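Local coordinates for high affinity transport system protein p37 (Mycoplasma hyorhinis, PDB 3EKI), which binds thiamine diphosphate as the extracytoplasmic lipoprotein of a high-affinity transport system, probably serving its uptake, at residues 141-147 against 342-348; 361-365 against 383-387. One frame throughout, in Å; residues are numbered along the deposited sequence.

Interaction 1 of 2, residues 141-147 against 342-348; sequences ITPALET and PYDVGVF. With TPP (thiamine diphosphate), chain B.
Gly346 O takes two backbone N-H groups, from Ala144 N at 2.8 Å and Leu145 N at 3.1 Å, the signature of a classic beta bulge in this antiparallel pair. In return Gly346 N binds Leu145 O, and with no side chain Gly346 lets Leu145 CB rest 3.9 Å from its CA. Beyond the bulge, Thr142 and Phe348 exchange both their N-H and C=O groups, while Pro143, having no N-H to offer, occupies a non-hydrogen-bonded pair with Val347. The backbones of Val345 and Val347 hydrogen-bond to Asn125 and Gly123. Beta-branched Ile141 and Val347 pack tightly, Ile141 CG1 lying 3.4 Å from Val347 CG2.

Toward the ligand, Asp344 O is also gripped twice: by Thr147 N at 2.9 Å and by Thr147 OG1 at the same distance. Thr147 chi1 of 70° places OG1 between the residue's own N and carbonyl carbon, where it also meets the Tyr343 ring in plane at the edge. One water donates to Glu146 OE2 and Thr147 O and accepts from Tyr343 N, linking the two segments. One face of the Tyr343 ring lies against thiamine diphosphate near C6; Asp344 OD1 comes within 3.1 Å of C7 of the cofactor, while Asp344 OD2 is hydrogen-bonded to Tyr381 OH. The backbone and water bonds thus hold two pocket residues, the Asp344 carboxylate probably contributing a favourable field beside the cationic thiazolium.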
loop_
_atom_site.group_PDB
_atom_site.type_symbol
_atom_site.label_atom_id
_atom_site.label_comp_id
_atom_site.label_asym_id
_atom_site.label_seq_id
_atom_site.Cartn_x
_atom_site.Cartn_y
_atom_site.Cartn_z
ATOM N N ILE A 141 0.165 4.342 20.858
ATOM C CA ILE A 141 0.825 3.123 20.376
ATOM C C ILE A 141 2.186 3.551 19.838
ATOM O O ILE A 141 2.436 4.755 19.622
ATOM C CB ILE A 141 -0.000 2.330 19.350
ATOM C CG1 ILE A 141 -0.326 3.125 18.092
ATOM C CG2 ILE A 141 -1.280 1.765 19.972
ATOM C CD1 ILE A 141 -1.181 2.418 17.051
ATOM N N THR A 142 3.123 2.631 19.618
ATOM C CA THR A 142 4.495 2.960 19.311
ATOM C C THR A 142 4.992 2.401 17.995
ATOM O O THR A 142 5.212 1.200 17.827
ATOM C CB THR A 142 5.413 2.387 20.437
ATOM O OG1 THR A 142 4.918 2.884 21.688
ATOM C CG2 THR A 142 6.833 2.840 20.234
ATOM N N PRO A 143 5.124 3.270 16.994
ATOM C CA PRO A 143 5.665 2.836 15.701
ATOM C C PRO A 143 7.117 2.440 15.859
ATOM O O PRO A 143 7.880 3.138 16.546
ATOM C CB PRO A 143 5.540 4.092 14.833
ATOM C CG PRO A 143 4.480 4.898 15.498
ATOM C CD PRO A 143 4.699 4.679 16.982
ATOM N N ALA A 144 7.495 1.347 15.221
ATOM C CA ALA A 144 8.856 0.845 15.351
ATOM C C ALA A 144 9.553 0.277 14.094
ATOM O O ALA A 144 10.754 0.297 14.005
ATOM C CB ALA A 144 8.877 -0.210 16.400
ATOM N N LEU A 145 8.754 -0.283 13.200
ATOM C CA LEU A 145 9.273 -0.965 12.027
ATOM C C LEU A 145 8.792 -0.250 10.774
ATOM O O LEU A 145 7.595 0.054 10.699
ATOM C CB LEU A 145 8.746 -2.401 12.057
ATOM C CG LEU A 145 9.105 -3.361 10.919
ATOM C CD1 LEU A 145 10.493 -3.948 11.145
ATOM C CD2 LEU A 145 8.126 -4.512 10.751
ATOM N N GLU A 146 9.679 0.005 9.824
ATOM C CA GLU A 146 9.247 0.515 8.531
ATOM C C GLU A 146 9.434 -0.598 7.504
ATOM O O GLU A 146 10.562 -1.074 7.385
ATOM C CB GLU A 146 10.069 1.738 8.115
ATOM C CG GLU A 146 9.586 2.341 6.802
ATOM C CD GLU A 146 10.250 3.644 6.419
ATOM O OE1 GLU A 146 11.167 4.122 7.119
ATOM O OE2 GLU A 146 9.845 4.199 5.370
ATOM N N THR A 147 8.388 -0.995 6.791
ATOM C CA THR A 147 8.592 -1.952 5.693
ATOM C C THR A 147 9.076 -1.218 4.440
ATOM O O THR A 147 8.893 -0.008 4.316
ATOM C CB THR A 147 7.320 -2.762 5.399
ATOM O OG1 THR A 147 6.359 -1.877 4.804
ATOM C CG2 THR A 147 6.669 -3.341 6.642
ATOM N N PRO A 342 5.201 6.722 2.855
ATOM C CA PRO A 342 5.915 5.497 3.240
ATOM C C PRO A 342 5.099 4.218 3.129
ATOM O O PRO A 342 3.887 4.245 3.228
ATOM C CB PRO A 342 6.224 5.747 4.726
ATOM C CG PRO A 342 6.240 7.254 4.824
ATOM C CD PRO A 342 5.030 7.659 3.980
ATOM N N TYR A 343 5.807 3.107 2.918
ATOM C CA TYR A 343 5.144 1.809 2.964
ATOM C C TYR A 343 4.697 1.532 4.400
ATOM O O TYR A 343 4.811 2.401 5.267
ATOM C CB TYR A 343 6.042 0.694 2.418
ATOM C CG TYR A 343 5.353 -0.253 1.475
ATOM C CD1 TYR A 343 5.200 -1.599 1.714
ATOM C CD2 TYR A 343 4.805 0.223 0.278
ATOM C CE1 TYR A 343 4.550 -2.442 0.823
ATOM C CE2 TYR A 343 4.170 -0.605 -0.612
ATOM C CZ TYR A 343 4.037 -1.947 -0.349
ATOM O OH TYR A 343 3.390 -2.779 -1.247
ATOM N N ASP A 344 4.171 0.345 4.663
ATOM C CA ASP A 344 3.493 0.072 5.929
ATOM C C ASP A 344 4.468 0.104 7.112
ATOM O O ASP A 344 5.660 -0.122 6.968
ATOM C CB ASP A 344 2.780 -1.261 5.839
ATOM C CG ASP A 344 1.548 -1.279 4.958
ATOM O OD1 ASP A 344 1.365 -0.297 4.198
ATOM O OD2 ASP A 344 0.782 -2.272 5.040
ATOM N N VAL A 345 3.879 0.407 8.253
ATOM C CA VAL A 345 4.619 0.582 9.503
ATOM C C VAL A 345 4.153 -0.406 10.555
ATOM O O VAL A 345 2.974 -0.623 10.799
ATOM C CB VAL A 345 4.425 2.019 10.016
ATOM C CG1 VAL A 345 4.975 2.185 11.421
ATOM C CG2 VAL A 345 5.079 3.009 9.048
ATOM N N GLY A 346 5.114 -1.022 11.220
ATOM C CA GLY A 346 4.853 -1.922 12.338
ATOM C C GLY A 346 4.831 -1.124 13.639
ATOM O O GLY A 346 5.708 -0.322 13.933
ATOM N N VAL A 347 3.768 -1.387 14.377
ATOM C CA VAL A 347 3.441 -0.645 15.571
ATOM C C VAL A 347 3.150 -1.578 16.726
ATOM O O VAL A 347 2.491 -2.604 16.583
ATOM C CB VAL A 347 2.264 0.294 15.234
ATOM C CG1 VAL A 347 1.036 -0.463 14.761
ATOM C CG2 VAL A 347 1.962 1.142 16.452
ATOM N N PHE A 348 3.676 -1.219 17.902
ATOM C CA PHE A 348 3.510 -1.958 19.131
ATOM C C PHE A 348 2.500 -1.338 20.085
ATOM O O PHE A 348 2.384 -0.110 20.085
ATOM C CB PHE A 348 4.820 -2.015 19.952
ATOM C CG PHE A 348 5.845 -2.969 19.385
ATOM C CD1 PHE A 348 5.747 -4.319 19.662
ATOM C CD2 PHE A 348 6.882 -2.477 18.612
ATOM C CE1 PHE A 348 6.698 -5.187 19.150
ATOM C CE2 PHE A 348 7.811 -3.346 18.070
ATOM C CZ PHE A 348 7.692 -4.689 18.337
HETATM N "N1'" TPP B . 2.311 -6.233 -3.397
HETATM C "C2'" TPP B . 1.724 -7.425 -3.125
HETATM C CM2 TPP B . 2.476 -8.712 -3.478
HETATM N "N3'" TPP B . 0.511 -7.477 -2.546
HETATM C "C4'" TPP B . -0.085 -6.322 -2.145
HETATM N "N4'" TPP B . -1.248 -6.403 -1.495
HETATM C "C5'" TPP B . 0.476 -5.078 -2.469
HETATM C "C6'" TPP B . 1.704 -5.083 -3.118
HETATM C "C7'" TPP B . -0.156 -3.715 -2.148
HETATM N N3 TPP B . 0.186 -3.138 -0.835
HETATM C C2 TPP B . 0.458 -3.844 0.263
HETATM S S1 TPP B . 0.837 -2.752 1.575
HETATM C C5 TPP B . 0.576 -1.346 0.571
HETATM C C4 TPP B . 0.120 -1.785 -0.657
HETATM C CM4 TPP B . -0.002 -0.832 -1.866
HETATM C C6 TPP B . 0.653 0.101 1.072
HETATM C C7 TPP B . -0.591 0.451 1.893
HETATM O O7 TPP B . -1.750 0.397 1.035
HETATM P PA TPP B . -3.244 0.181 1.534
HETATM O O1A TPP B . -4.087 -0.143 0.357
HETATM O O2A TPP B . -3.285 -0.836 2.639
HETATM O O3A TPP B . -3.700 1.508 2.255
HETATM P PB TPP B . -4.363 2.795 1.560
HETATM O O1B TPP B . -3.400 3.404 0.587
HETATM O O2B TPP B . -4.661 3.756 2.779
HETATM O O3B TPP B . -5.764 2.402 0.926
HETATM O O HOH W 1 8.501 2.612 3.521
#

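Interaction 2 of 2, residues 361-365 against 383-387; sequences VQTFI and GYKKI
The helical bond from Ile365 N to Val361 O, 3.2 Å long, joins two of the helix residues whose side chains meet the strand. Across the contact the meeting is mainly apolar and centres on Tyr384. The CB of Phe364 stands over the face of the Tyr384 ring, 3.9 Å from its centroid, in a CH-pi contact. The Phe364 ring then turns its edge to that same face, CD1 coming 3.6 Å from Tyr384 CZ, with the two planes at 52°. A chi1 of -57° on Tyr384, CG lying anti to the carbonyl carbon, brings the ring down on the helix, and its hydroxyl reaches on to Asp373. Tyrosine suits the place, joining a broad apolar face to a polar tip. Ile365 runs past the base of the tyrosine in the reverse direction, its CG1 at 3.6 Å from Tyr384 O. Val361 CG1 packs on the CA and CB of exposed Lys386, whose aliphatic stem serves as an apolar surface while its extended chain leads the ammonium away. Residues 361-365 of helix 354-369 run at 150° to strand 383-386, with Phe72 and Phe76 of helix 64-85 also against Phe364, and Leu145 of strand 141-152 touching both aromatic residues.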
loop_
_atom_site.group_PDB
_atom_site.type_symbol
_atom_site.label_atom_id
_atom_site.label_comp_id
_atom_site.label_asym_id
_atom_site.label_seq_id
_atom_site.Cartn_x
_atom_site.Cartn_y
_atom_site.Cartn_z
ATOM N N VAL A 361 12.144 -5.888 15.996
ATOM C CA VAL A 361 12.497 -5.161 14.754
ATOM C C VAL A 361 13.679 -5.807 14.066
ATOM O O VAL A 361 13.672 -6.086 12.865
ATOM C CB VAL A 361 12.738 -3.663 15.039
ATOM C CG1 VAL A 361 13.370 -2.964 13.839
ATOM C CG2 VAL A 361 11.447 -2.964 15.434
ATOM N N GLN A 362 14.766 -6.101 14.793
ATOM C CA GLN A 362 15.955 -6.678 14.198
ATOM C C GLN A 362 15.694 -8.071 13.655
ATOM O O GLN A 362 16.312 -8.472 12.657
ATOM C CB GLN A 362 17.085 -6.735 15.234
ATOM C CG GLN A 362 18.452 -6.986 14.610
ATOM C CD GLN A 362 18.833 -5.862 13.654
ATOM O OE1 GLN A 362 18.783 -4.715 14.075
ATOM N NE2 GLN A 362 19.190 -6.239 12.440
ATOM N N THR A 363 14.759 -8.777 14.298
ATOM C CA THR A 363 14.403 -10.099 13.793
ATOM C C THR A 363 13.738 -9.991 12.406
ATOM O O THR A 363 14.060 -10.802 11.524
ATOM C CB THR A 363 13.525 -10.864 14.790
ATOM O OG1 THR A 363 14.306 -11.099 15.976
ATOM C CG2 THR A 363 13.123 -12.222 14.247
ATOM N N PHE A 364 12.864 -9.021 12.205
ATOM C CA PHE A 364 12.278 -8.808 10.871
ATOM C C PHE A 364 13.402 -8.569 9.860
ATOM O O PHE A 364 13.429 -9.192 8.794
ATOM C CB PHE A 364 11.272 -7.654 10.841
ATOM C CG PHE A 364 9.867 -8.023 11.222
ATOM C CD1 PHE A 364 9.020 -8.681 10.353
ATOM C CD2 PHE A 364 9.370 -7.708 12.471
ATOM C CE1 PHE A 364 7.726 -8.987 10.730
ATOM C CE2 PHE A 364 8.095 -8.015 12.866
ATOM C CZ PHE A 364 7.258 -8.677 11.994
ATOM N N ILE A 365 14.318 -7.680 10.188
ATOM C CA ILE A 365 15.422 -7.279 9.323
ATOM C C ILE A 365 16.278 -8.479 8.956
ATOM O O ILE A 365 16.619 -8.736 7.789
ATOM C CB ILE A 365 16.242 -6.162 9.988
ATOM C CG1 ILE A 365 15.453 -4.860 10.122
ATOM C CG2 ILE A 365 17.544 -5.926 9.249
ATOM C CD1 ILE A 365 16.055 -3.782 10.997
ATOM N N GLY A 383 11.540 -5.848 2.491
ATOM C CA GLY A 383 12.632 -5.394 3.337
ATOM C C GLY A 383 12.026 -4.670 4.532
ATOM O O GLY A 383 10.840 -4.352 4.620
ATOM N N TYR A 384 12.869 -4.407 5.506
ATOM C CA TYR A 384 12.511 -3.737 6.742
ATOM C C TYR A 384 13.623 -2.823 7.243
ATOM O O TYR A 384 14.803 -3.126 7.017
ATOM C CB TYR A 384 12.215 -4.772 7.837
ATOM C CG TYR A 384 11.142 -5.767 7.508
ATOM C CD1 TYR A 384 11.499 -7.038 7.076
ATOM C CD2 TYR A 384 9.783 -5.493 7.603
ATOM C CE1 TYR A 384 10.530 -7.974 6.771
ATOM C CE2 TYR A 384 8.808 -6.421 7.297
ATOM C CZ TYR A 384 9.187 -7.674 6.874
ATOM O OH TYR A 384 8.238 -8.604 6.559
ATOM N N LYS A 385 13.273 -1.742 7.922
ATOM C CA LYS A 385 14.200 -0.846 8.593
ATOM C C LYS A 385 13.637 -0.511 9.971
ATOM O O LYS A 385 12.412 -0.540 10.181
ATOM C CB LYS A 385 14.383 0.445 7.791
ATOM C CG LYS A 385 14.433 0.328 6.288
ATOM C CD LYS A 385 15.119 1.528 5.638
ATOM C CE LYS A 385 14.361 2.080 4.441
ATOM N NZ LYS A 385 15.153 2.064 3.178
ATOM N N LYS A 386 14.461 -0.167 10.946
ATOM C CA LYS A 386 14.046 0.403 12.201
ATOM C C LYS A 386 13.548 1.830 12.010
ATOM O O LYS A 386 14.190 2.573 11.252
ATOM C CB LYS A 386 15.247 0.444 13.159
ATOM C CG LYS A 386 14.944 0.960 14.560
ATOM C CD LYS A 386 16.240 1.211 15.332
ATOM C CE LYS A 386 15.984 1.661 16.764
ATOM N NZ LYS A 386 17.265 1.843 17.516
ATOM N N ILE A 387 12.470 2.222 12.678
ATOM C CA ILE A 387 12.154 3.650 12.679
ATOM C C ILE A 387 12.943 4.360 13.773
ATOM O O ILE A 387 12.790 3.986 14.925
ATOM C CB ILE A 387 10.652 3.894 12.845
ATOM C CG1 ILE A 387 9.917 3.267 11.654
ATOM C CG2 ILE A 387 10.353 5.366 13.048
ATOM C CD1 ILE A 387 8.445 3.444 11.561
#

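In the fold
From the N terminus, strand 141-152 comes first, and interaction 1 brings residues 342-348 back to it across an intervening span of 194 residues that includes the whole five-stranded mixed sheet. The chain then passes from strand 345-349 into helix 354-369, and interaction 2 closes a much shorter loop of 17 residues by returning as strand 383-386. The two closures are in series, neither nested nor crossed. Strand 141-152 of interaction 1 pairs with strand 345-349 and also with strand 383-386 of interaction 2: Glu146 N probably bonds to Lys385 O at 2.8 Å, and Ala144 O to Ile387 N. Interaction 1 builds the antiparallel sheet at the ligand pocket, and interaction 2 packs helix 354-369 on it.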